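PDB 7ML9: insecticidal protein from Brevibacillus laterosporus, which is active against the western corn rootworm and probably acts by forming beta-barrel pores in membranes, as in related aerolysin- and epsilon-toxin-like proteins. Local coordinates for residues S24-Q29 / T143-G149; K53-E57 / I78-R82; S137-T141 / S177-K181; E216-N222 / V267-G273. All coordinates share one frame; numbering follows the deposited sequence.

Overall arrangement
Contacts 1, 3 and 4 belong to one mixed beta sheet, and contact 2 lies apart, toward the end bearing helix 28-48. Contacts 1 and 3 share strand 130-147, their centres 19 Å apart. Contact 4, centred 10 Å from contact 1, abuts it directly: Thr143 N lies 2.9 Å from Gln272 O. Strand 266-289, which carries one side of contact 4, is the sheet neighbour of strand 130-147. Contact 2 is nested in the chain loop closed by contact 1, centres 20 Å apart. A sodium ion held by Glu30 and Asp34 lies about 8 Å from the side chain of Asp27 and about 9 Å from that of Asp56; a samarium ion is about 4 Å from the side chain of Glu216.

Contact 1. Residues S24-Q29 / T143-G149; sequences SSTDVQ and THGLKLG
Lys147, Ser24 and Val28 bury the most surface where 24-29 runs parallel to 143-149. The backbone of Lys147 bonds on both sides of the residue. Its N donates to Thr26 O at 2.9 Å, and its O receives Val28 N at 3.1 Å as the chain passes from strand 25-27 into helix 28-48. Lys147 CB also rests against Thr26 O, 3.6 Å away. With CG anti to the backbone N (chi1 -177°), the extended Lys147 side chain leaves on the face shared with Ser25 and Asp27. A water accepts from Gln29 N and lies near Asp27 OD1, which also caps the helix by accepting from Glu30 N.

Ser24 occupies the other end. Its backbone N bonds to Thr143 O and its O receives Gly145 N at 2.9 Å, while OG sits over one face of the His144 imidazole, displaced toward the rim and 3.4 Å from CD2. Between these ends Thr26 N binds Gly145 O, and a second water links that carbonyl to Thr26 OG1.

Val28 turns its side chain toward the opposing segment. Its CG2 meets Leu148 CD2 at 3.7 Å, the two side chains crossing at a slant, and the tip of Leu146 lies a little farther off at 4.3 Å from CD2 to that same CG2. Val28, Leu146 and Leu148 are all buried, so this end of the contact is apolar.

Strand 25-27 pairs as a short parallel strand with strand 130-147. Thr143 and His144 both face Gln272 in a classic beta bulge against strand 266-289, and Tyr86 and Val88 of strand 86-115 pack beside Val28 and Leu148.

Contact 2. Residues K53-E57 / I78-R82; sequences KPSDE and IGERR
Asp56 CG lies beside its own backbone N (chi1 -72°), which carries the carboxylate across to 78-82, and Arg82, bent at chi2 (-72°), swings its guanidinium round to meet it. The side chains run antiparallel alongside one another, the carboxylate and guanidinium planes 24° apart. Arg82 grips a single oxygen side-on with two nitrogens: NE reaches Asp56 OD1 at 2.9 Å and NH2 reaches the same Asp56 OD1 at 3.1 Å. Both bonds lie almost in the guanidinium plane but approach from one face of the carboxylate, NE on the syn side and NH2 on the anti side.

The other oxygen serves the backbone. Gly79 N donates to Asp56 OD2 at 2.8 Å from well above the carboxylate plane, so both oxygens are tied to 78-82 and rotation of the carboxylate is restricted. Ile78 packs against the stem of the aspartate, with CG2 3.7 Å from Asp56 CB. Gly79 O in turn accepts from Arg82 N, a 3-10 bond that holds the turn bearing the arginine. Within 53-57, Ser55 OG accepts from Glu57 N, an ST turn that spans Asp56.

This surface contact joins the loop after helix 28-48 to the loop before strand 83-84. The helix completes the charge network: Arg37 NE forms a second salt bridge to Asp56 OD1, and Glu40 takes Arg82 NH1, which also bonds to Trp228 O of strand 201-229.

Contact 3. Residues S137-T141 / S177-K181; sequences STSNT and STDTK
Asn140 and Asp179 form a hydrogen-bonded antiparallel pair, and their side chains meet on the same face of the sheet. Asn140 N donates to Asp179 O at 3.0 Å, and Asp179 N returns to Asn140 O at 3.1 Å. Asn140 CG sits between the backbone N and the carbonyl carbon (chi1 76°), which brings the amide across to Asp179, ND2 3.6 Å from its CB. The next such pair, Thr138 and Lys181, is linked by two nearly straight bonds of 2.9 Å between each N and the partner's O.

On the opposite face Ser139 CB lies 3.4 Å from Thr180 OG1, while Thr141 and Thr178 stand side by side, OG1 of Thr141 3.7 Å from CG2 of Thr178.

Further out, Ser277 OG binds Thr138 OG1, and strand 266-289 flanks 137-141 along its other edge.

The backbone ladder supplies the main directional bonding. Asn140 is buried, and its ND2 is satisfied by Thr169 OG1 and Glu170 O, while a water lies 2.8 Å from OD1. Asp179 is buried too: OD1 has a weak hydrogen bond to His323 ND1, and Lys181 NZ, in one of two lysine conformers, makes a long and doubtful salt bridge with OD2 (4.0 Å) that may partly offset its charge.

Contact 4. Residues E216-N222 / V267-G273; sequences EANLYAN and VIVKGQG
Two long antiparallel strands, 201-229 and 266-289, pair side by side in the main sheet through 216-222 and 267-273. Six backbone bonds join the pairs Ala217-Gly273, Leu219-Gly271 and Ala221-Val269; the shortest, Gly271 N to Leu219 O, is 2.7 Å. The ladder is uneven: Leu219 N meets Gly271 O from far above the carbonyl plane, whereas Val269 N lies nearly in line with the carbonyl of Ala221.

Tyr220, Ile268 and Lys270 meet on one face. Tyr220 CG lies beside the backbone N (chi1 -65°), and the ring runs beside the aliphatic part of Lys270, CE1 3.6 Å from Lys270 CG. Ile268 CG2 approaches the same ring obliquely, 3.9 Å from CD1, and Trp92 of strand 86-115 stacks with it. Farther along this face a water bridges Glu216 OE1 and Gln272 NE2, taking a hydrogen from the amide and giving one to the carboxylate.

The other face is apolar and buried. Leu219 leans over the glycine-bearing backbone, CD1 3.6 Å from Gln272 O, and Ala221 CB touches Val269 CG1 at 3.9 Å. Leu146 and Phe173 continue this packing.

Such long, twisted antiparallel strands, with an apolar face and a face rich in polar side chains, fit the elongated beta architecture of aerolysin- and epsilon-toxin-like pore-forming proteins.

Contact 1. Residues S24-Q29 / T143-G149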
loop_
_atom_site.group_PDB
_atom_site.type_symbol
_atom_site.label_atom_id
_atom_site.label_comp_id
_atom_site.label_asym_id
_atom_site.label_seq_id
_atom_site.Cartn_x
_atom_site.Cartn_y
_atom_site.Cartn_z
ATOM N N SER A 24 12.586 3.507 6.447
ATOM C CA SER A 24 13.270 2.610 7.366
ATOM C C SER A 24 13.178 1.171 6.846
ATOM O O SER A 24 12.382 0.887 5.953
ATOM C CB SER A 24 12.667 2.730 8.759
ATOM O OG SER A 24 11.271 2.950 8.672
ATOM N N SER A 25 14.001 0.275 7.390
ATOM C CA SER A 25 14.019 -1.120 6.975
ATOM C C SER A 25 14.177 -2.027 8.187
ATOM O O SER A 25 14.821 -1.669 9.175
ATOM C CB SER A 25 15.163 -1.417 5.989
ATOM O OG SER A 25 14.961 -2.694 5.392
ATOM N N THR A 26 13.585 -3.211 8.098
ATOM C CA THR A 26 13.816 -4.278 9.058
ATOM C C THR A 26 14.623 -5.356 8.352
ATOM O O THR A 26 14.178 -5.903 7.336
ATOM C CB THR A 26 12.505 -4.848 9.586
ATOM O OG1 THR A 26 11.798 -3.826 10.301
ATOM C CG2 THR A 26 12.775 -6.044 10.511
ATOM N N ASP A 27 15.820 -5.632 8.867
ATOM C CA ASP A 27 16.640 -6.737 8.363
ATOM C C ASP A 27 16.120 -7.991 9.039
ATOM O O ASP A 27 16.495 -8.299 10.174
ATOM C CB ASP A 27 18.118 -6.479 8.658
ATOM C CG ASP A 27 19.041 -7.578 8.121
ATOM O OD1 ASP A 27 18.612 -8.734 7.931
ATOM O OD2 ASP A 27 20.225 -7.276 7.909
ATOM N N VAL A 28 15.236 -8.710 8.348
ATOM C CA VAL A 28 14.474 -9.772 8.986
ATOM C C VAL A 28 15.393 -10.896 9.470
ATOM O O VAL A 28 15.250 -11.394 10.594
ATOM C CB VAL A 28 13.388 -10.287 8.027
ATOM C CG1 VAL A 28 12.701 -11.520 8.615
ATOM C CG2 VAL A 28 12.350 -9.152 7.744
ATOM N N GLN A 29 16.351 -11.313 8.636
ATOM C CA GLN A 29 17.241 -12.397 9.060
ATOM C C GLN A 29 18.062 -12.008 10.286
ATOM O O GLN A 29 18.218 -12.812 11.217
ATOM C CB GLN A 29 18.157 -12.798 7.911
ATOM C CG GLN A 29 17.446 -13.592 6.843
ATOM C CD GLN A 29 18.336 -13.824 5.652
ATOM O OE1 GLN A 29 18.375 -13.022 4.717
ATOM N NE2 GLN A 29 19.080 -14.917 5.690
ATOM N N THR A 143 7.565 2.506 2.696
ATOM C CA THR A 143 8.047 3.421 3.721
ATOM C C THR A 143 8.707 2.701 4.892
ATOM O O THR A 143 9.621 3.252 5.510
ATOM C CB THR A 143 6.887 4.288 4.244
ATOM O OG1 THR A 143 5.818 3.443 4.683
ATOM C CG2 THR A 143 6.347 5.225 3.124
ATOM N N HIS A 144 8.241 1.499 5.228
ATOM C CA HIS A 144 8.897 0.619 6.196
ATOM C C HIS A 144 9.152 -0.695 5.470
ATOM O O HIS A 144 8.254 -1.543 5.388
ATOM C CB HIS A 144 8.039 0.398 7.432
ATOM C CG HIS A 144 7.814 1.629 8.250
ATOM N ND1 HIS A 144 7.152 2.740 7.767
ATOM C CD2 HIS A 144 8.125 1.907 9.538
ATOM C CE1 HIS A 144 7.084 3.656 8.716
ATOM N NE2 HIS A 144 7.666 3.175 9.801
ATOM N N GLY A 145 10.368 -0.852 4.930
ATOM C CA GLY A 145 10.673 -1.999 4.108
ATOM C C GLY A 145 11.037 -3.237 4.920
ATOM O O GLY A 145 11.363 -3.170 6.105
ATOM N N LEU A 146 10.967 -4.388 4.255
ATOM C CA LEU A 146 11.374 -5.666 4.831
ATOM C C LEU A 146 12.498 -6.224 3.969
ATOM O O LEU A 146 12.294 -6.521 2.783
ATOM C CB LEU A 146 10.193 -6.640 4.920
ATOM C CG LEU A 146 8.983 -6.241 5.780
ATOM C CD1 LEU A 146 7.812 -7.209 5.594
ATOM C CD2 LEU A 146 9.343 -6.148 7.242
ATOM N N LYS A 147 13.691 -6.333 4.549
ATOM C CA LYS A 147 14.833 -6.959 3.879
ATOM C C LYS A 147 14.774 -8.453 4.171
ATOM O O LYS A 147 15.074 -8.890 5.285
ATOM C CB LYS A 147 16.145 -6.350 4.355
ATOM C CG LYS A 147 17.355 -6.930 3.637
ATOM C CD LYS A 147 18.607 -6.106 3.881
ATOM C CE LYS A 147 19.853 -6.959 3.691
ATOM N NZ LYS A 147 21.063 -6.120 3.437
ATOM N N LEU A 148 14.361 -9.236 3.179
ATOM C CA LEU A 148 14.071 -10.645 3.369
ATOM C C LEU A 148 15.120 -11.568 2.771
ATOM O O LEU A 148 15.012 -12.784 2.949
ATOM C CB LEU A 148 12.695 -10.974 2.785
ATOM C CG LEU A 148 11.539 -10.336 3.561
ATOM C CD1 LEU A 148 10.293 -10.231 2.678
ATOM C CD2 LEU A 148 11.240 -11.172 4.823
ATOM N N GLY A 149 16.130 -11.032 2.085
ATOM C CA GLY A 149 17.154 -11.850 1.466
ATOM C C GLY A 149 16.810 -12.337 0.077
ATOM O O GLY A 149 17.598 -13.084 -0.521
HETATM O O HOH W 1 10.342 -2.078 8.601
HETATM O O HOH W 2 17.032 -10.308 5.909
#

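Contact 2. Residues K53-E57 / I78-R82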
loop_
_atom_site.group_PDB
_atom_site.type_symbol
_atom_site.label_atom_id
_atom_site.label_comp_id
_atom_site.label_asym_id
_atom_site.label_seq_id
_atom_site.Cartn_x
_atom_site.Cartn_y
_atom_site.Cartn_z
ATOM N N LYS A 53 23.671 -10.119 28.123
ATOM C CA LYS A 53 23.039 -9.438 26.998
ATOM C C LYS A 53 23.025 -10.354 25.783
ATOM O O LYS A 53 23.844 -11.274 25.688
ATOM C CB LYS A 53 23.801 -8.154 26.662
ATOM C CG LYS A 53 24.061 -7.245 27.845
ATOM C CD LYS A 53 22.784 -6.611 28.359
ATOM C CE LYS A 53 23.083 -5.411 29.252
ATOM N NZ LYS A 53 24.010 -5.762 30.373
ATOM N N PRO A 54 22.109 -10.144 24.830
ATOM C CA PRO A 54 22.128 -10.966 23.604
ATOM C C PRO A 54 23.397 -10.704 22.801
ATOM O O PRO A 54 23.693 -9.567 22.431
ATOM C CB PRO A 54 20.860 -10.517 22.856
ATOM C CG PRO A 54 20.605 -9.108 23.352
ATOM C CD PRO A 54 21.026 -9.134 24.809
ATOM N N SER A 55 24.155 -11.767 22.531
ATOM C CA SER A 55 25.464 -11.573 21.918
ATOM C C SER A 55 26.041 -12.905 21.463
ATOM O O SER A 55 25.739 -13.963 22.026
ATOM C CB SER A 55 26.445 -10.892 22.885
ATOM O OG SER A 55 27.739 -10.791 22.304
ATOM N N ASP A 56 26.871 -12.832 20.425
ATOM C CA ASP A 56 27.694 -13.952 19.993
ATOM C C ASP A 56 29.065 -13.946 20.663
ATOM O O ASP A 56 29.824 -14.911 20.509
ATOM C CB ASP A 56 27.877 -13.919 18.468
ATOM C CG ASP A 56 26.605 -14.293 17.710
ATOM O OD1 ASP A 56 25.623 -14.743 18.344
ATOM O OD2 ASP A 56 26.600 -14.145 16.468
ATOM N N GLU A 57 29.390 -12.894 21.404
ATOM C CA GLU A 57 30.698 -12.732 22.025
ATOM C C GLU A 57 30.717 -13.361 23.410
ATOM O O GLU A 57 29.689 -13.451 24.089
ATOM C CB GLU A 57 31.064 -11.252 22.139
ATOM C CG GLU A 57 31.453 -10.587 20.829
ATOM C CD GLU A 57 31.942 -9.162 21.032
ATOM O OE1 GLU A 57 31.151 -8.327 21.522
ATOM O OE2 GLU A 57 33.117 -8.877 20.704
ATOM N N ILE A 78 26.934 -19.430 16.296
ATOM C CA ILE A 78 27.067 -17.981 16.189
ATOM C C ILE A 78 26.895 -17.535 14.739
ATOM O O ILE A 78 26.994 -18.327 13.794
ATOM C CB ILE A 78 28.389 -17.447 16.775
ATOM C CG1 ILE A 78 29.594 -18.107 16.112
ATOM C CG2 ILE A 78 28.408 -17.622 18.293
ATOM C CD1 ILE A 78 30.913 -17.634 16.704
ATOM N N GLY A 79 26.612 -16.241 14.582
ATOM C CA GLY A 79 26.484 -15.626 13.264
ATOM C C GLY A 79 25.343 -16.225 12.466
ATOM O O GLY A 79 24.225 -16.409 12.963
ATOM N N GLU A 80 25.639 -16.553 11.204
ATOM C CA GLU A 80 24.649 -17.151 10.312
ATOM C C GLU A 80 24.012 -18.411 10.896
ATOM O O GLU A 80 22.853 -18.720 10.591
ATOM C CB GLU A 80 25.326 -17.466 8.975
ATOM C CG GLU A 80 24.457 -18.112 7.926
ATOM C CD GLU A 80 25.298 -18.650 6.762
ATOM O OE1 GLU A 80 25.912 -17.829 6.038
ATOM O OE2 GLU A 80 25.348 -19.884 6.584
ATOM N N ARG A 81 24.735 -19.155 11.732
ATOM C CA ARG A 81 24.176 -20.394 12.265
ATOM C C ARG A 81 23.210 -20.184 13.434
ATOM O O ARG A 81 22.731 -21.180 13.991
ATOM C CB ARG A 81 25.300 -21.347 12.670
ATOM C CG ARG A 81 25.927 -22.008 11.418
ATOM C CD ARG A 81 27.104 -22.878 11.732
ATOM N NE ARG A 81 26.795 -24.117 12.437
ATOM C CZ ARG A 81 26.415 -25.267 11.878
ATOM N NH1 ARG A 81 26.223 -26.336 12.641
ATOM N NH2 ARG A 81 26.212 -25.367 10.569
ATOM N N ARG A 82 22.870 -18.941 13.780
ATOM C CA ARG A 82 21.772 -18.715 14.722
ATOM C C ARG A 82 20.426 -19.129 14.144
ATOM O O ARG A 82 19.480 -19.377 14.904
ATOM C CB ARG A 82 21.719 -17.239 15.120
ATOM C CG ARG A 82 22.831 -16.763 16.030
ATOM C CD ARG A 82 22.627 -17.344 17.435
ATOM N NE ARG A 82 23.616 -16.838 18.386
ATOM C CZ ARG A 82 23.704 -17.264 19.643
ATOM N NH1 ARG A 82 22.870 -18.203 20.088
ATOM N NH2 ARG A 82 24.614 -16.748 20.458
#

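Contact 3. Residues S137-T141 / S177-K181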
loop_
_atom_site.group_PDB
_atom_site.type_symbol
_atom_site.label_atom_id
_atom_site.label_comp_id
_atom_site.label_asym_id
_atom_site.label_seq_id
_atom_site.Cartn_x
_atom_site.Cartn_y
_atom_site.Cartn_z
ATOM N N SER A 137 -2.828 7.841 -13.070
ATOM C CA SER A 137 -1.554 7.521 -12.453
ATOM C C SER A 137 -1.815 6.814 -11.134
ATOM O O SER A 137 -2.711 7.209 -10.385
ATOM C CB SER A 137 -0.719 8.785 -12.209
ATOM O OG SER A 137 0.648 8.471 -12.049
ATOM N N THR A 138 -1.045 5.762 -10.867
ATOM C CA THR A 138 -1.012 5.120 -9.557
ATOM C C THR A 138 0.440 5.002 -9.138
ATOM O O THR A 138 1.262 4.498 -9.909
ATOM C CB THR A 138 -1.643 3.734 -9.583
ATOM O OG1 THR A 138 -3.019 3.830 -9.963
ATOM C CG2 THR A 138 -1.538 3.085 -8.200
ATOM N N SER A 139 0.771 5.475 -7.939
ATOM C CA SER A 139 2.127 5.308 -7.448
ATOM C C SER A 139 2.105 4.803 -6.007
ATOM O O SER A 139 1.115 4.950 -5.278
ATOM C CB SER A 139 2.947 6.602 -7.574
ATOM O OG SER A 139 2.434 7.642 -6.776
ATOM N N ASN A 140 3.206 4.168 -5.612
ATOM C CA ASN A 140 3.346 3.694 -4.244
ATOM C C ASN A 140 4.783 3.931 -3.795
ATOM O O ASN A 140 5.683 4.145 -4.611
ATOM C CB ASN A 140 2.903 2.225 -4.130
ATOM C CG ASN A 140 3.930 1.232 -4.687
ATOM O OD1 ASN A 140 5.118 1.322 -4.397
ATOM N ND2 ASN A 140 3.454 0.254 -5.457
ATOM N N THR A 141 4.979 3.925 -2.476
ATOM C CA THR A 141 6.299 4.023 -1.863
ATOM C C THR A 141 6.356 3.037 -0.707
ATOM O O THR A 141 5.422 2.982 0.098
ATOM C CB THR A 141 6.587 5.437 -1.341
ATOM O OG1 THR A 141 6.636 6.364 -2.435
ATOM C CG2 THR A 141 7.921 5.470 -0.604
ATOM N N SER A 177 11.580 1.682 -1.972
ATOM C CA SER A 177 11.124 1.337 -3.311
ATOM C C SER A 177 9.941 2.216 -3.693
ATOM O O SER A 177 9.015 2.408 -2.897
ATOM C CB SER A 177 10.712 -0.136 -3.375
ATOM O OG SER A 177 11.826 -0.995 -3.166
ATOM N N THR A 178 9.979 2.757 -4.910
ATOM C CA THR A 178 8.876 3.528 -5.472
ATOM C C THR A 178 8.463 2.925 -6.808
ATOM O O THR A 178 9.311 2.493 -7.595
ATOM C CB THR A 178 9.247 5.004 -5.677
ATOM O OG1 THR A 178 10.291 5.094 -6.654
ATOM C CG2 THR A 178 9.722 5.643 -4.388
ATOM N N ASP A 179 7.159 2.903 -7.055
ATOM C CA ASP A 179 6.569 2.428 -8.296
ATOM C C ASP A 179 5.637 3.516 -8.818
ATOM O O ASP A 179 4.962 4.182 -8.026
ATOM C CB ASP A 179 5.780 1.120 -8.064
ATOM C CG ASP A 179 5.845 0.159 -9.244
ATOM O OD1 ASP A 179 6.843 0.190 -9.984
ATOM O OD2 ASP A 179 4.899 -0.644 -9.431
ATOM N N THR A 180 5.610 3.710 -10.138
ATOM C CA THR A 180 4.615 4.568 -10.777
ATOM C C THR A 180 4.130 3.898 -12.053
ATOM O O THR A 180 4.938 3.496 -12.892
ATOM C CB THR A 180 5.161 5.968 -11.098
ATOM O OG1 THR A 180 5.467 6.664 -9.887
ATOM C CG2 THR A 180 4.116 6.787 -11.871
ATOM N N LYS A 181 2.815 3.760 -12.185
ATOM C CA LYS A 181 2.155 3.165 -13.344
ATOM C C LYS A 181 1.200 4.200 -13.928
ATOM O O LYS A 181 0.425 4.799 -13.174
ATOM C CB LYS A 181 1.355 1.924 -12.940
ATOM C CG LYS A 181 2.027 0.567 -13.072
ATOM C CD LYS A 181 0.953 -0.521 -12.912
ATOM C CE LYS A 181 1.491 -1.942 -13.013
ATOM N NZ LYS A 181 2.172 -2.400 -11.762
HETATM O O HOH W 3 7.203 -0.374 -3.661
#

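Contact 4. Residues E216-N222 / V267-G273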
loop_
_atom_site.group_PDB
_atom_site.type_symbol
_atom_site.label_atom_id
_atom_site.label_comp_id
_atom_site.label_asym_id
_atom_site.label_seq_id
_atom_site.Cartn_x
_atom_site.Cartn_y
_atom_site.Cartn_z
ATOM N N GLU A 216 -2.605 4.105 2.864
ATOM C CA GLU A 216 -1.540 3.326 3.468
ATOM C C GLU A 216 -1.796 1.859 3.201
ATOM O O GLU A 216 -2.942 1.421 3.058
ATOM C CB GLU A 216 -1.466 3.560 4.974
ATOM C CG GLU A 216 -1.249 4.994 5.372
ATOM C CD GLU A 216 0.182 5.262 5.767
ATOM O OE1 GLU A 216 1.003 4.317 5.668
ATOM O OE2 GLU A 216 0.483 6.406 6.186
ATOM N N ALA A 217 -0.711 1.102 3.158
ATOM C CA ALA A 217 -0.761 -0.332 2.975
ATOM C C ALA A 217 0.037 -0.997 4.089
ATOM O O ALA A 217 1.064 -0.465 4.517
ATOM C CB ALA A 217 -0.185 -0.725 1.620
ATOM N N ASN A 218 -0.450 -2.146 4.561
ATOM C CA ASN A 218 0.361 -3.050 5.371
ATOM C C ASN A 218 1.024 -4.084 4.467
ATOM O O ASN A 218 0.366 -4.686 3.611
ATOM C CB ASN A 218 -0.485 -3.759 6.421
ATOM C CG ASN A 218 -1.063 -2.817 7.433
ATOM O OD1 ASN A 218 -2.215 -2.962 7.826
ATOM N ND2 ASN A 218 -0.282 -1.833 7.847
ATOM N N LEU A 219 2.320 -4.282 4.655
ATOM C CA LEU A 219 3.097 -5.290 3.943
ATOM C C LEU A 219 3.424 -6.413 4.924
ATOM O O LEU A 219 3.841 -6.140 6.056
ATOM C CB LEU A 219 4.381 -4.679 3.384
ATOM C CG LEU A 219 4.183 -3.345 2.640
ATOM C CD1 LEU A 219 5.521 -2.812 2.171
ATOM C CD2 LEU A 219 3.247 -3.538 1.474
ATOM N N TYR A 220 3.197 -7.663 4.514
ATOM C CA TYR A 220 3.338 -8.810 5.415
ATOM C C TYR A 220 4.178 -9.879 4.743
ATOM O O TYR A 220 4.036 -10.135 3.545
ATOM C CB TYR A 220 1.979 -9.439 5.794
ATOM C CG TYR A 220 1.059 -8.558 6.598
ATOM C CD1 TYR A 220 1.308 -8.293 7.933
ATOM C CD2 TYR A 220 -0.075 -7.989 6.018
ATOM C CE1 TYR A 220 0.460 -7.496 8.681
ATOM C CE2 TYR A 220 -0.925 -7.188 6.757
ATOM C CZ TYR A 220 -0.657 -6.946 8.086
ATOM O OH TYR A 220 -1.495 -6.140 8.822
ATOM N N ALA A 221 5.048 -10.521 5.508
ATOM C CA ALA A 221 5.710 -11.719 5.019
ATOM C C ALA A 221 5.632 -12.777 6.108
ATOM O O ALA A 221 5.836 -12.472 7.290
ATOM C CB ALA A 221 7.164 -11.426 4.625
ATOM N N ASN A 222 5.303 -14.000 5.717
ATOM C CA ASN A 222 5.316 -15.149 6.610
ATOM C C ASN A 222 6.634 -15.869 6.371
ATOM O O ASN A 222 6.913 -16.290 5.240
ATOM C CB ASN A 222 4.117 -16.057 6.331
ATOM C CG ASN A 222 4.069 -17.283 7.235
ATOM O OD1 ASN A 222 5.018 -18.067 7.309
ATOM N ND2 ASN A 222 2.942 -17.464 7.908
ATOM N N VAL A 267 6.723 -17.001 11.756
ATOM C CA VAL A 267 6.419 -15.664 12.241
ATOM C C VAL A 267 5.964 -14.826 11.049
ATOM O O VAL A 267 6.369 -15.054 9.902
ATOM C CB VAL A 267 7.610 -14.976 12.958
ATOM C CG1 VAL A 267 8.245 -15.890 14.067
ATOM C CG2 VAL A 267 8.634 -14.578 11.973
ATOM N N ILE A 268 5.106 -13.856 11.328
ATOM C CA ILE A 268 4.679 -12.872 10.333
ATOM C C ILE A 268 5.345 -11.552 10.678
ATOM O O ILE A 268 5.264 -11.090 11.822
ATOM C CB ILE A 268 3.147 -12.731 10.304
ATOM C CG1 ILE A 268 2.502 -14.046 9.891
ATOM C CG2 ILE A 268 2.724 -11.589 9.371
ATOM C CD1 ILE A 268 1.008 -14.088 10.152
ATOM N N VAL A 269 6.016 -10.948 9.701
ATOM C CA VAL A 269 6.681 -9.668 9.899
ATOM C C VAL A 269 5.948 -8.616 9.071
ATOM O O VAL A 269 5.491 -8.901 7.962
ATOM C CB VAL A 269 8.180 -9.748 9.544
ATOM C CG1 VAL A 269 8.413 -10.080 8.079
ATOM C CG2 VAL A 269 8.884 -8.464 9.937
ATOM N N LYS A 270 5.818 -7.410 9.618
ATOM C CA LYS A 270 4.976 -6.371 9.030
ATOM C C LYS A 270 5.820 -5.173 8.636
ATOM O O LYS A 270 6.654 -4.716 9.424
ATOM C CB LYS A 270 3.883 -5.930 10.002
ATOM C CG LYS A 270 2.878 -4.949 9.391
ATOM C CD LYS A 270 1.983 -4.324 10.452
ATOM C CE LYS A 270 2.445 -2.909 10.774
ATOM N NZ LYS A 270 2.136 -1.952 9.670
ATOM N N GLY A 271 5.606 -4.676 7.411
ATOM C CA GLY A 271 6.125 -3.394 6.973
ATOM C C GLY A 271 4.982 -2.496 6.511
ATOM O O GLY A 271 3.810 -2.802 6.777
ATOM N N GLN A 272 5.299 -1.409 5.814
ATOM C CA GLN A 272 4.299 -0.398 5.483
ATOM C C GLN A 272 4.628 0.265 4.154
ATOM O O GLN A 272 5.796 0.442 3.798
ATOM C CB GLN A 272 4.218 0.701 6.547
ATOM C CG GLN A 272 3.085 0.553 7.530
ATOM C CD GLN A 272 3.180 1.566 8.657
ATOM O OE1 GLN A 272 3.101 1.213 9.842
ATOM N NE2 GLN A 272 3.347 2.841 8.292
ATOM N N GLY A 273 3.574 0.702 3.456
ATOM C CA GLY A 273 3.743 1.537 2.284
ATOM C C GLY A 273 2.653 2.593 2.204
ATOM O O GLY A 273 1.702 2.603 2.997
HETATM O O HOH W 4 3.591 4.668 5.923
#